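PDB 3S5P: ribose 5-phosphate isomerase from Giardia lamblia, which probably interconverts ribose 5-phosphate and ribulose 5-phosphate in the pentose phosphate pathway, as an RpiB-type sugar-phosphate isomerase. Local coordinates for residues M37-R42 with V136-L141; C81-C86 with L125-R130; D112-R117 with L145-E150. All coordinates share one frame; numbering follows the deposited sequence. Where two conformers were deposited one is given.

Interaction 1: residues M37-R42 with V136-L141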
ATOM      1  N   MET A  37      -5.771   9.466 -18.354  1.00 61.74           N
ATOM      2  CA  MET A  37      -6.281  10.620 -19.093  1.00 65.67           C
ATOM      3  C   MET A  37      -7.463  11.256 -18.412  1.00 63.58           C
ATOM      4  O   MET A  37      -7.579  12.483 -18.340  1.00 64.30           O
ATOM      5  CB  MET A  37      -6.724  10.192 -20.497  1.00 71.87           C
ATOM      6  CG  MET A  37      -5.622   9.618 -21.321  1.00 76.94           C
ATOM      7  SD  MET A  37      -4.855  10.939 -22.240  1.00 88.67           S
ATOM      8  CE  MET A  37      -5.852  10.862 -23.738  1.00 89.78           C
ATOM      9  N   PHE A  38      -8.355  10.397 -17.944  1.00 61.89           N
ATOM     10  CA  PHE A  38      -9.536  10.824 -17.234  1.00 60.51           C
ATOM     11  C   PHE A  38      -9.126  11.589 -15.948  1.00 56.42           C
ATOM     12  O   PHE A  38      -9.583  12.710 -15.722  1.00 56.83           O
ATOM     13  CB  PHE A  38     -10.402   9.589 -16.960  1.00 60.10           C
ATOM     14  CG  PHE A  38     -11.532   9.833 -16.029  1.00 58.60           C
ATOM     15  CD1 PHE A  38     -12.729  10.364 -16.497  1.00 61.05           C
ATOM     16  CD2 PHE A  38     -11.408   9.518 -14.678  1.00 52.66           C
ATOM     17  CE1 PHE A  38     -13.780  10.598 -15.640  1.00 59.16           C
ATOM     18  CE2 PHE A  38     -12.456   9.739 -13.805  1.00 52.10           C
ATOM     19  CZ  PHE A  38     -13.645  10.285 -14.281  1.00 55.23           C
ATOM     20  N   LEU A  39      -8.242  10.999 -15.140  1.00 53.27           N
ATOM     21  CA  LEU A  39      -7.726  11.645 -13.914  1.00 49.76           C
ATOM     22  C   LEU A  39      -6.939  12.914 -14.236  1.00 50.64           C
ATOM     23  O   LEU A  39      -7.013  13.900 -13.493  1.00 48.81           O
ATOM     24  CB  LEU A  39      -6.847  10.682 -13.089  1.00 47.13           C
ATOM     25  CG  LEU A  39      -7.497   9.377 -12.622  1.00 45.68           C
ATOM     26  CD1 LEU A  39      -6.453   8.465 -12.045  1.00 42.98           C
ATOM     27  CD2 LEU A  39      -8.567   9.675 -11.597  1.00 44.03           C
ATOM     28  N   GLN A  40      -6.203  12.888 -15.346  1.00 53.60           N
ATOM     29  CA  GLN A  40      -5.515  14.104 -15.848  1.00 56.49           C
ATOM     30  C   GLN A  40      -6.484  15.256 -16.122  1.00 59.01           C
ATOM     31  O   GLN A  40      -6.266  16.371 -15.625  1.00 59.08           O
ATOM     32  CB  GLN A  40      -4.676  13.817 -17.095  1.00 58.89           C
ATOM     33  CG  GLN A  40      -3.332  13.172 -16.789  1.00 57.66           C
ATOM     34  CD  GLN A  40      -2.657  12.577 -18.023  1.00 60.48           C
ATOM     35  OE1 GLN A  40      -1.744  11.751 -17.906  1.00 58.55           O
ATOM     36  NE2 GLN A  40      -3.099  12.998 -19.209  1.00 61.94           N
ATOM     37  N   GLN A  41      -7.553  14.980 -16.875  1.00 61.76           N
ATOM     38  CA  GLN A  41      -8.591  15.982 -17.151  1.00 65.24           C
ATOM     39  C   GLN A  41      -9.153  16.563 -15.857  1.00 62.64           C
ATOM     40  O   GLN A  41      -9.208  17.778 -15.694  1.00 63.95           O
ATOM     41  CB  GLN A  41      -9.720  15.401 -18.013  1.00 68.44           C
ATOM     42  N   ARG A  42      -9.543  15.679 -14.935  1.00 62.05           N
ATOM     43  CA  ARG A  42     -10.109  16.077 -13.638  1.00 62.45           C
ATOM     44  C   ARG A  42      -9.164  16.970 -12.823  1.00 60.97           C
ATOM     45  O   ARG A  42      -9.596  17.960 -12.239  1.00 62.26           O
ATOM     46  CB  ARG A  42     -10.510  14.848 -12.802  1.00 61.31           C
ATOM     47  CG  ARG A  42     -11.734  14.093 -13.311  1.00 64.99           C
ATOM     48  CD  ARG A  42     -13.019  14.905 -13.161  1.00 66.92           C
ATOM     49  NE  ARG A  42     -14.179  14.233 -13.752  1.00 72.23           N
ATOM     50  CZ  ARG A  42     -14.981  13.375 -13.113  1.00 73.80           C
ATOM     51  NH1 ARG A  42     -14.751  13.063 -11.846  1.00 71.86           N
ATOM     52  NH2 ARG A  42     -16.017  12.822 -13.742  1.00 77.55           N
ATOM     53  N   VAL A 136     -14.451   6.694  -8.146  1.00 37.04           N
ATOM     54  CA  VAL A 136     -13.764   6.488  -6.865  1.00 35.12           C
ATOM     55  C   VAL A 136     -12.288   6.853  -6.990  1.00 34.82           C
ATOM     56  O   VAL A 136     -11.714   7.437  -6.073  1.00 35.31           O
ATOM     57  CB  VAL A 136     -13.954   5.031  -6.345  1.00 35.38           C
ATOM     58  CG1 VAL A 136     -13.087   4.721  -5.126  1.00 31.29           C
ATOM     59  CG2 VAL A 136     -15.399   4.782  -6.011  1.00 33.86           C
ATOM     60  N   ALA A 137     -11.671   6.522  -8.122  1.00 35.51           N
ATOM     61  CA  ALA A 137     -10.282   6.855  -8.358  1.00 35.09           C
ATOM     62  C   ALA A 137     -10.111   8.379  -8.390  1.00 35.91           C
ATOM     63  O   ALA A 137      -9.144   8.907  -7.859  1.00 35.05           O
ATOM     64  CB  ALA A 137      -9.804   6.231  -9.670  1.00 36.52           C
ATOM     65  N   ALA A 138     -11.047   9.087  -9.024  1.00 37.18           N
ATOM     66  CA  ALA A 138     -10.980  10.559  -9.063  1.00 38.02           C
ATOM     67  C   ALA A 138     -11.185  11.168  -7.680  1.00 37.46           C
ATOM     68  O   ALA A 138     -10.593  12.184  -7.353  1.00 37.76           O
ATOM     69  CB  ALA A 138     -11.995  11.142 -10.077  1.00 39.50           C
ATOM     70  N   SER A 139     -12.014  10.562  -6.840  1.00 38.38           N
ATOM     71  CA  SER A 139     -12.256  11.213  -5.530  1.00 38.92           C
ATOM     72  C   SER A 139     -11.131  10.920  -4.554  1.00 37.28           C
ATOM     73  O   SER A 139     -10.892  11.716  -3.669  1.00 38.85           O
ATOM     74  CB  SER A 139     -13.647  10.914  -4.957  1.00 40.20           C
ATOM     75  OG  SER A 139     -13.717   9.650  -4.361  1.00 40.10           O
ATOM     76  N   ILE A 140     -10.414   9.812  -4.773  1.00 36.49           N
ATOM     77  CA  ILE A 140      -9.178   9.456  -4.055  1.00 34.97           C
ATOM     78  C   ILE A 140      -8.062  10.428  -4.419  1.00 36.00           C
ATOM     79  O   ILE A 140      -7.377  10.994  -3.525  1.00 35.91           O
ATOM     80  CB  ILE A 140      -8.738   7.984  -4.382  1.00 34.42           C
ATOM     81  CG1 ILE A 140      -9.735   6.976  -3.778  1.00 34.18           C
ATOM     82  CG2 ILE A 140      -7.355   7.681  -3.831  1.00 33.15           C
ATOM     83  CD1 ILE A 140      -9.509   5.545  -4.223  1.00 30.73           C
ATOM     84  N   LEU A 141      -7.876  10.615  -5.727  1.00 36.22           N
ATOM     85  CA  LEU A 141      -6.934  11.560  -6.249  1.00 37.56           C
ATOM     86  C   LEU A 141      -7.203  12.957  -5.680  1.00 39.35           C
ATOM     87  O   LEU A 141      -6.292  13.649  -5.228  1.00 39.28           O
ATOM     88  CB  LEU A 141      -7.042  11.622  -7.787  1.00 38.54           C
ATOM     89  CG  LEU A 141      -6.184  12.736  -8.409  1.00 40.08           C
ATOM     90  CD1 LEU A 141      -4.675  12.498  -8.155  1.00 37.50           C
ATOM     91  CD2 LEU A 141      -6.461  12.965  -9.894  1.00 42.28           C
TER
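Leu39 and Ala138 mark the place where two helices on one side of a Rossmann-like alpha/beta/alpha sandwich come together, helix 33-45 meeting helix 134-146 above the parallel sheet. The contact illustrates how a large residue on one helix is matched by small ones on the other. Over these segments the axes approach to 10.1 Å and cross at -46°, and the bump that spans the gap is the leucine's CD2 branch. It settles against the backbone between two alanines, touching Ala138 CA at 3.6 Å and Ala137 C at 3.8 Å. Neither alanine carries more than a methyl, and so the leucine branch can reach the main chain of the opposing helix. A second bump comes the other way: Leu141 CD2 lies against the base of the Leu39 side chain, 3.9 Å from Leu39 CB, and also meets the carbonyl oxygen of Leu39. Beneath them, Leu127 and Val85 of the sheet receive Leu39, while Ile83 receives Leu141.

The outer flank of the contact is built differently. Phe38 sends its ring along the helix under Arg42, a chi1 of 170° setting CG opposite the backbone N, and Phe38 CZ lies 3.5 Å from the guanidinium plane of Arg42, over its centre. Bent at chi2, Arg42 reaches across to helix 134-146, where its NH2 forms a salt bridge with Glu135. Phe38 and Arg42 thereby converge on one methyl group: Ala138 CB is 4.0 Å from Phe38 CE2 and 3.8 Å from Arg42 NH1.

Interaction 2: residues C81-C86 with L125-R130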
ATOM      1  N   CYS A  81       4.205  15.555  -6.687  1.00 44.97           N
ATOM      2  CA  CYS A  81       3.847  14.135  -6.446  1.00 43.48           C
ATOM      3  C   CYS A  81       3.601  13.486  -7.788  1.00 42.61           C
ATOM      4  O   CYS A  81       3.526  14.196  -8.815  1.00 42.23           O
ATOM      5  CB  CYS A  81       2.587  14.015  -5.599  1.00 42.81           C
ATOM      6  SG  CYS A  81       1.168  14.835  -6.381  1.00 46.77           S
ATOM      7  N   CYS A  82       3.472  12.158  -7.781  1.00 41.91           N
ATOM      8  CA  CYS A  82       3.172  11.421  -9.003  1.00 42.58           C
ATOM      9  C   CYS A  82       2.030  10.455  -8.788  1.00 41.23           C
ATOM     10  O   CYS A  82       1.880   9.866  -7.708  1.00 41.29           O
ATOM     11  CB  CYS A  82       4.405  10.710  -9.563  1.00 43.49           C
ATOM     12  SG  CYS A  82       5.049   9.376  -8.513  1.00 44.88           S
ATOM     13  N   ILE A  83       1.187  10.326  -9.806  1.00 41.18           N
ATOM     14  CA  ILE A  83       0.039   9.434  -9.743  1.00 39.61           C
ATOM     15  C   ILE A  83       0.323   8.286 -10.696  1.00 40.71           C
ATOM     16  O   ILE A  83       0.631   8.521 -11.846  1.00 41.05           O
ATOM     17  CB  ILE A  83      -1.249  10.135 -10.192  1.00 40.08           C
ATOM     18  CG1 ILE A  83      -1.354  11.525  -9.547  1.00 38.69           C
ATOM     19  CG2 ILE A  83      -2.494   9.197  -9.967  1.00 38.79           C
ATOM     20  CD1 ILE A  83      -1.277  11.517  -7.962  1.00 32.43           C
ATOM     21  N   LEU A  84       0.193   7.054 -10.203  1.00 40.11           N
ATOM     22  CA  LEU A  84       0.545   5.892 -10.969  1.00 40.99           C
ATOM     23  C   LEU A  84      -0.634   4.929 -11.137  1.00 41.59           C
ATOM     24  O   LEU A  84      -1.062   4.279 -10.186  1.00 40.09           O
ATOM     25  CB  LEU A  84       1.723   5.202 -10.301  1.00 40.73           C
ATOM     26  CG  LEU A  84       2.976   6.020 -10.034  1.00 40.39           C
ATOM     27  CD1 LEU A  84       3.851   5.220  -9.105  1.00 42.29           C
ATOM     28  CD2 LEU A  84       3.714   6.378 -11.319  1.00 43.21           C
ATOM     29  N   VAL A  85      -1.154   4.865 -12.364  1.00 43.72           N
ATOM     30  CA  VAL A  85      -2.263   3.986 -12.729  1.00 44.34           C
ATOM     31  C   VAL A  85      -1.721   2.639 -13.205  1.00 46.48           C
ATOM     32  O   VAL A  85      -0.996   2.529 -14.196  1.00 46.86           O
ATOM     33  CB  VAL A  85      -3.157   4.648 -13.789  1.00 45.45           C
ATOM     34  CG1 VAL A  85      -4.436   3.833 -14.040  1.00 44.32           C
ATOM     35  CG2 VAL A  85      -3.500   6.091 -13.347  1.00 45.18           C
ATOM     36  N   CYS A  86      -2.093   1.611 -12.463  1.00 47.32           N
ATOM     37  CA  CYS A  86      -1.560   0.262 -12.634  1.00 49.80           C
ATOM     38  C   CYS A  86      -2.706  -0.777 -12.802  1.00 49.37           C
ATOM     39  O   CYS A  86      -3.876  -0.407 -12.968  1.00 49.67           O
ATOM     40  CB  CYS A  86      -0.748  -0.058 -11.367  1.00 49.57           C
ATOM     41  SG  CYS A  86       0.155   1.388 -10.553  1.00 54.77           S
ATOM     42  N   LEU A 125       0.898   8.284  -5.491  1.00 36.35           N
ATOM     43  CA  LEU A 125      -0.355   7.594  -5.284  1.00 35.60           C
ATOM     44  C   LEU A 125      -0.411   6.460  -6.305  1.00 36.74           C
ATOM     45  O   LEU A 125      -0.212   6.701  -7.503  1.00 38.09           O
ATOM     46  CB  LEU A 125      -1.520   8.564  -5.520  1.00 35.33           C
ATOM     47  CG  LEU A 125      -2.942   7.966  -5.522  1.00 35.12           C
ATOM     48  CD1 LEU A 125      -3.295   7.382  -4.142  1.00 33.10           C
ATOM     49  CD2 LEU A 125      -3.992   8.998  -5.936  1.00 33.23           C
ATOM     50  N   ALA A 126      -0.669   5.239  -5.850  1.00 36.47           N
ATOM     51  CA  ALA A 126      -0.908   4.127  -6.769  1.00 36.90           C
ATOM     52  C   ALA A 126      -2.384   3.831  -6.847  1.00 36.65           C
ATOM     53  O   ALA A 126      -3.049   3.735  -5.818  1.00 36.49           O
ATOM     54  CB  ALA A 126      -0.154   2.892  -6.340  1.00 37.03           C
ATOM     55  N   LEU A 127      -2.898   3.688  -8.066  1.00 36.95           N
ATOM     56  CA  LEU A 127      -4.277   3.285  -8.265  1.00 36.44           C
ATOM     57  C   LEU A 127      -4.380   2.028  -9.149  1.00 37.16           C
ATOM     58  O   LEU A 127      -3.628   1.864 -10.091  1.00 38.10           O
ATOM     59  CB  LEU A 127      -5.072   4.423  -8.888  1.00 36.59           C
ATOM     60  CG  LEU A 127      -5.235   5.706  -8.071  1.00 37.70           C
ATOM     61  CD1 LEU A 127      -5.679   6.805  -8.975  1.00 37.26           C
ATOM     62  CD2 LEU A 127      -6.240   5.504  -6.902  1.00 36.52           C
ATOM     63  N   GLY A 128      -5.312   1.144  -8.836  1.00 36.74           N
ATOM     64  CA  GLY A 128      -5.500  -0.075  -9.612  1.00 39.22           C
ATOM     65  C   GLY A 128      -6.646   0.125 -10.584  1.00 40.06           C
ATOM     66  O   GLY A 128      -7.802   0.100 -10.169  1.00 40.06           O
ATOM     67  N   GLY A 129      -6.332   0.323 -11.870  1.00 41.57           N
ATOM     68  CA  GLY A 129      -7.358   0.468 -12.931  1.00 42.08           C
ATOM     69  C   GLY A 129      -8.284  -0.746 -13.036  1.00 43.51           C
ATOM     70  O   GLY A 129      -9.446  -0.625 -13.429  1.00 43.11           O
ATOM     71  N   ARG A 130      -7.771  -1.923 -12.686  1.00 44.29           N
ATOM     72  CA  ARG A 130      -8.565  -3.156 -12.752  1.00 45.64           C
ATOM     73  C   ARG A 130      -9.442  -3.327 -11.507  1.00 43.87           C
ATOM     74  O   ARG A 130     -10.327  -4.171 -11.491  1.00 43.29           O
ATOM     75  CB  ARG A 130      -7.652  -4.377 -12.834  1.00 47.69           C
ATOM     76  CG  ARG A 130      -6.779  -4.508 -14.054  1.00 53.93           C
ATOM     77  CD  ARG A 130      -6.033  -5.859 -13.958  1.00 63.83           C
ATOM     78  NE  ARG A 130      -4.990  -6.040 -14.973  1.00 71.06           N
ATOM     79  CZ  ARG A 130      -5.063  -6.921 -15.973  1.00 76.75           C
ATOM     80  NH1 ARG A 130      -6.126  -7.716 -16.108  1.00 78.37           N
ATOM     81  NH2 ARG A 130      -4.065  -7.016 -16.848  1.00 79.71           N
TER
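With chi1 at -45° and chi2 at -56°, Ile83 folds its CG1 branch over so that CD1 comes to 3.8 Å from Leu125 CB, while CG2, anti to the backbone N, runs beside Leu127 and meets its CD1 at 4.1 Å. These two branches bridge the central strand 81-86 and its neighbour 124-128 in the parallel sheet of this Rossmann-like fold. Val85 shares their face of the sheet, which helices 33-45 and 134-146 cover; Leu84, Ala126 and Cys86 point to the other face, where Ile92 of helix 90-97 packs on Leu84 and Cys86.

The backbones are joined by the regular alternation of a parallel pair. Leu125 N donates to Cys82 O, and Leu84 N to Leu125 O at 2.8 Å, almost in line with the carbonyl. Leu127 N then reaches Leu84 O, and Cys86 N reaches Leu127 O. The ladder runs one step beyond strand 124-128: Gly129 N gives a 2.8 Å bond to Cys86 O, its donor tilted 31° from the carbonyl plane.

Five backbone bonds set the register along the pair, and the last of them holds the two C-terminal ends together. Active sites of this fold usually lie at such strand ends. Here the side chain of Cys86 is about 3 Å from a bound sulfate, which, though probably from the crystallisation liquor, is consistent with an anion-accepting pocket beside this cysteine.

Interaction 3: residues D112-R117 with L145-E150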
ATOM      1  N   ASP A 112      -8.113   6.539   3.135  1.00 33.97           N
ATOM      2  CA  ASP A 112      -6.766   6.085   2.768  1.00 33.73           C
ATOM      3  C   ASP A 112      -5.926   7.266   2.226  1.00 33.32           C
ATOM      4  O   ASP A 112      -4.819   7.527   2.701  1.00 32.96           O
ATOM      5  CB  ASP A 112      -6.865   5.042   1.637  1.00 33.03           C
ATOM      6  CG  ASP A 112      -7.114   3.635   2.136  1.00 37.11           C
ATOM      7  OD1 ASP A 112      -7.079   3.399   3.387  1.00 37.20           O
ATOM      8  OD2 ASP A 112      -7.335   2.747   1.262  1.00 37.30           O
ATOM      9  N   ALA A 113      -6.464   7.967   1.226  1.00 33.04           N
ATOM     10  CA  ALA A 113      -5.757   9.107   0.606  1.00 34.64           C
ATOM     11  C   ALA A 113      -5.432  10.219   1.598  1.00 35.24           C
ATOM     12  O   ALA A 113      -4.312  10.749   1.611  1.00 36.05           O
ATOM     13  CB  ALA A 113      -6.548   9.669  -0.584  1.00 33.42           C
ATOM     14  N   GLU A 114      -6.422  10.561   2.414  1.00 35.76           N
ATOM     15  CA  GLU A 114      -6.269  11.527   3.481  1.00 37.27           C
ATOM     16  C   GLU A 114      -5.190  11.074   4.479  1.00 36.58           C
ATOM     17  O   GLU A 114      -4.330  11.852   4.837  1.00 35.89           O
ATOM     18  CB  GLU A 114      -7.604  11.688   4.203  1.00 38.26           C
ATOM     19  CG  GLU A 114      -7.722  12.908   5.066  1.00 43.44           C
ATOM     20  CD  GLU A 114      -8.977  12.848   5.953  1.00 50.37           C
ATOM     21  OE1 GLU A 114      -8.900  13.248   7.120  1.00 50.76           O
ATOM     22  OE2 GLU A 114     -10.053  12.385   5.485  1.00 55.66           O
ATOM     23  N   MET A 115      -5.220   9.822   4.911  1.00 36.39           N
ATOM     24  CA  MET A 115      -4.200   9.377   5.871  1.00 37.46           C
ATOM     25  C   MET A 115      -2.818   9.264   5.217  1.00 37.14           C
ATOM     26  O   MET A 115      -1.820   9.630   5.824  1.00 38.33           O
ATOM     27  CB  MET A 115      -4.625   8.078   6.570  1.00 37.71           C
ATOM     28  CG  MET A 115      -5.911   8.221   7.394  1.00 40.37           C
ATOM     29  SD  MET A 115      -5.880   9.553   8.648  1.00 44.68           S
ATOM     30  CE  MET A 115      -6.758  10.845   7.815  1.00 44.38           C
ATOM     31  N   ALA A 116      -2.763   8.820   3.959  1.00 36.39           N
ATOM     32  CA  ALA A 116      -1.476   8.749   3.221  1.00 36.73           C
ATOM     33  C   ALA A 116      -0.712  10.064   3.216  1.00 36.26           C
ATOM     34  O   ALA A 116       0.501  10.077   3.258  1.00 36.47           O
ATOM     35  CB  ALA A 116      -1.677   8.265   1.758  1.00 34.93           C
ATOM     36  N   ARG A 117      -1.426  11.167   3.121  1.00 36.59           N
ATOM     37  CA  ARG A 117      -0.796  12.474   3.153  0.50 37.09           C
ATOM     38  C   ARG A 117      -0.579  12.929   4.595  1.00 38.74           C
ATOM     39  O   ARG A 117       0.562  13.193   4.992  1.00 39.05           O
ATOM     40  CB  ARG A 117      -1.604  13.493   2.339  0.50 37.08           C
ATOM     41  CG  ARG A 117      -1.612  13.212   0.794  0.50 35.44           C
ATOM     42  CD  ARG A 117      -0.257  13.529   0.106  0.50 32.66           C
ATOM     43  NE  ARG A 117       0.261  14.860   0.438  0.50 32.59           N
ATOM     44  CZ  ARG A 117       1.493  15.115   0.899  0.50 32.65           C
ATOM     45  NH1 ARG A 117       2.389  14.139   1.073  0.50 27.28           N
ATOM     46  NH2 ARG A 117       1.841  16.371   1.158  0.50 31.70           N
ATOM     47  N   LEU A 145      -4.629  15.093  -3.373  1.00 40.99           N
ATOM     48  CA  LEU A 145      -3.964  16.324  -3.839  1.00 42.37           C
ATOM     49  C   LEU A 145      -4.225  17.507  -2.916  1.00 44.19           C
ATOM     50  O   LEU A 145      -3.437  18.462  -2.877  1.00 45.56           O
ATOM     51  CB  LEU A 145      -4.368  16.647  -5.282  1.00 43.17           C
ATOM     52  CG  LEU A 145      -3.952  15.700  -6.423  1.00 41.70           C
ATOM     53  CD1 LEU A 145      -4.413  16.300  -7.781  1.00 40.04           C
ATOM     54  CD2 LEU A 145      -2.442  15.360  -6.464  1.00 36.65           C
ATOM     55  N   SER A 146      -5.323  17.449  -2.162  1.00 44.46           N
ATOM     56  CA  SER A 146      -5.697  18.596  -1.329  1.00 46.44           C
ATOM     57  C   SER A 146      -5.386  18.418   0.154  1.00 46.76           C
ATOM     58  O   SER A 146      -5.657  19.312   0.939  1.00 49.50           O
ATOM     59  CB  SER A 146      -7.174  18.940  -1.507  1.00 47.21           C
ATOM     60  OG  SER A 146      -8.009  17.906  -1.010  1.00 47.11           O
ATOM     61  N   THR A 147      -4.845  17.270   0.557  1.00 45.25           N
ATOM     62  CA  THR A 147      -4.523  17.036   1.962  1.00 44.30           C
ATOM     63  C   THR A 147      -3.032  17.278   2.143  1.00 45.00           C
ATOM     64  O   THR A 147      -2.240  16.813   1.344  1.00 44.13           O
ATOM     65  CB  THR A 147      -4.899  15.592   2.382  1.00 42.47           C
ATOM     66  OG1 THR A 147      -6.280  15.364   2.098  1.00 40.44           O
ATOM     67  CG2 THR A 147      -4.660  15.364   3.861  1.00 41.05           C
ATOM     68  N   ASN A 148      -2.666  18.042   3.166  1.00 47.54           N
ATOM     69  CA  ASN A 148      -1.259  18.288   3.521  1.00 49.33           C
ATOM     70  C   ASN A 148      -0.722  17.316   4.580  1.00 49.24           C
ATOM     71  O   ASN A 148      -1.473  16.843   5.427  1.00 48.17           O
ATOM     72  CB  ASN A 148      -1.093  19.725   4.027  1.00 51.51           C
ATOM     73  CG  ASN A 148      -1.314  20.750   2.931  1.00 55.22           C
ATOM     74  OD1 ASN A 148      -1.152  20.454   1.747  1.00 56.63           O
ATOM     75  ND2 ASN A 148      -1.682  21.961   3.321  1.00 59.17           N
ATOM     76  N   PHE A 149       0.573  17.010   4.505  1.00 50.55           N
ATOM     77  CA  PHE A 149       1.262  16.246   5.538  1.00 52.29           C
ATOM     78  C   PHE A 149       1.226  17.011   6.882  1.00 56.81           C
ATOM     79  O   PHE A 149       1.346  18.229   6.905  1.00 57.35           O
ATOM     80  CB  PHE A 149       2.695  15.959   5.084  1.00 50.44           C
ATOM     81  CG  PHE A 149       3.571  15.259   6.116  1.00 48.58           C
ATOM     82  CD1 PHE A 149       3.157  14.093   6.756  1.00 45.69           C
ATOM     83  CD2 PHE A 149       4.857  15.733   6.379  1.00 46.66           C
ATOM     84  CE1 PHE A 149       4.007  13.434   7.685  1.00 46.59           C
ATOM     85  CE2 PHE A 149       5.705  15.086   7.277  1.00 46.04           C
ATOM     86  CZ  PHE A 149       5.278  13.937   7.940  1.00 44.24           C
ATOM     87  N   GLU A 150       1.006  16.287   7.982  1.00 43.61           N
ATOM     88  CA  GLU A 150       1.129  16.851   9.353  1.00 48.47           C
ATOM     89  C   GLU A 150       2.575  16.677   9.872  1.00 50.07           C
ATOM     90  O   GLU A 150       2.831  15.928  10.821  1.00 51.22           O
ATOM     91  CB  GLU A 150       0.103  16.211  10.310  1.00 48.90           C
ATOM     92  CG  GLU A 150      -1.351  16.752  10.108  1.00 54.03           C
ATOM     93  CD  GLU A 150      -2.420  15.937  10.885  1.00 61.15           C
ATOM     94  OE1 GLU A 150      -2.083  14.835  11.423  1.00 60.40           O
ATOM     95  OE2 GLU A 150      -3.595  16.405  10.936  1.00 62.28           O
TER
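Arg117 and Thr147 carry most of this contact, in which the last turns of helix 110-118 meet the chain leaving helix 134-146 on the Rossmann-like fold. The arginine bends at chi2 (-73°) and again at chi3, wrapping its aliphatic part round the carbonyl of Thr147: Arg117 CB is 3.5 Å from Thr147 O, and Arg117 NE makes a weak hydrogen bond to the same oxygen at 3.3 Å, with an angle of 142° at the hydrogen. Beyond it the guanidinium lies obliquely beside the backbone of Asn148 and Phe149.

The threonine also presses its methyl on the helix, Thr147 CG2 lying 3.7 Å from Glu114 O and 3.9 Å from Arg117 CB. The extended side chain of Glu114 crosses that of Thr147 at about a right angle, with Glu114 CG near both Thr147 CG2 and Thr147 OG1.

A second shell sets these groups in place. In the conformer described, Arg117 NH1 has its main polar partners in Ala122 O and Asn121 OD1, both hydrogen-bonded to it from the loop between helix 110-118 and strand 124-128. Thr147 OG1 bonds back to Arg143 O in the preceding turn, orienting its methyl toward helix 110-118. Further out, that helix also faces the second subunit, whose Thr88 and Ile90 pack on Met115 and Ala116.

At the far end, the Arg117 carbonyl meets Phe149 twice: its oxygen takes a CA-H...O contact from Phe149 CA at 3.2 Å and lies at the ring edge, 3.3 Å from Phe149 CD1.

From the N terminus, helix 33-45 is the first element used, and interaction 1 closes the longest loop when helix 134-146 returns to it 94 residues later. Nested within that loop, interaction 2 pairs strand 81-86 with strand 124-128. Interaction 3 starts on helix 110-118, inside both spans, and ends beyond them at 145-150, so it crosses each of the other two. Helix 134-146 and the chain leaving it thus link helix 33-45 to helix 110-118. The layers also touch directly: Leu141 CA of interaction 1 packs on Leu125 CD2 of interaction 2, and Leu145 of segment 145-150 packs on Cys81, tying helices to the central sheet.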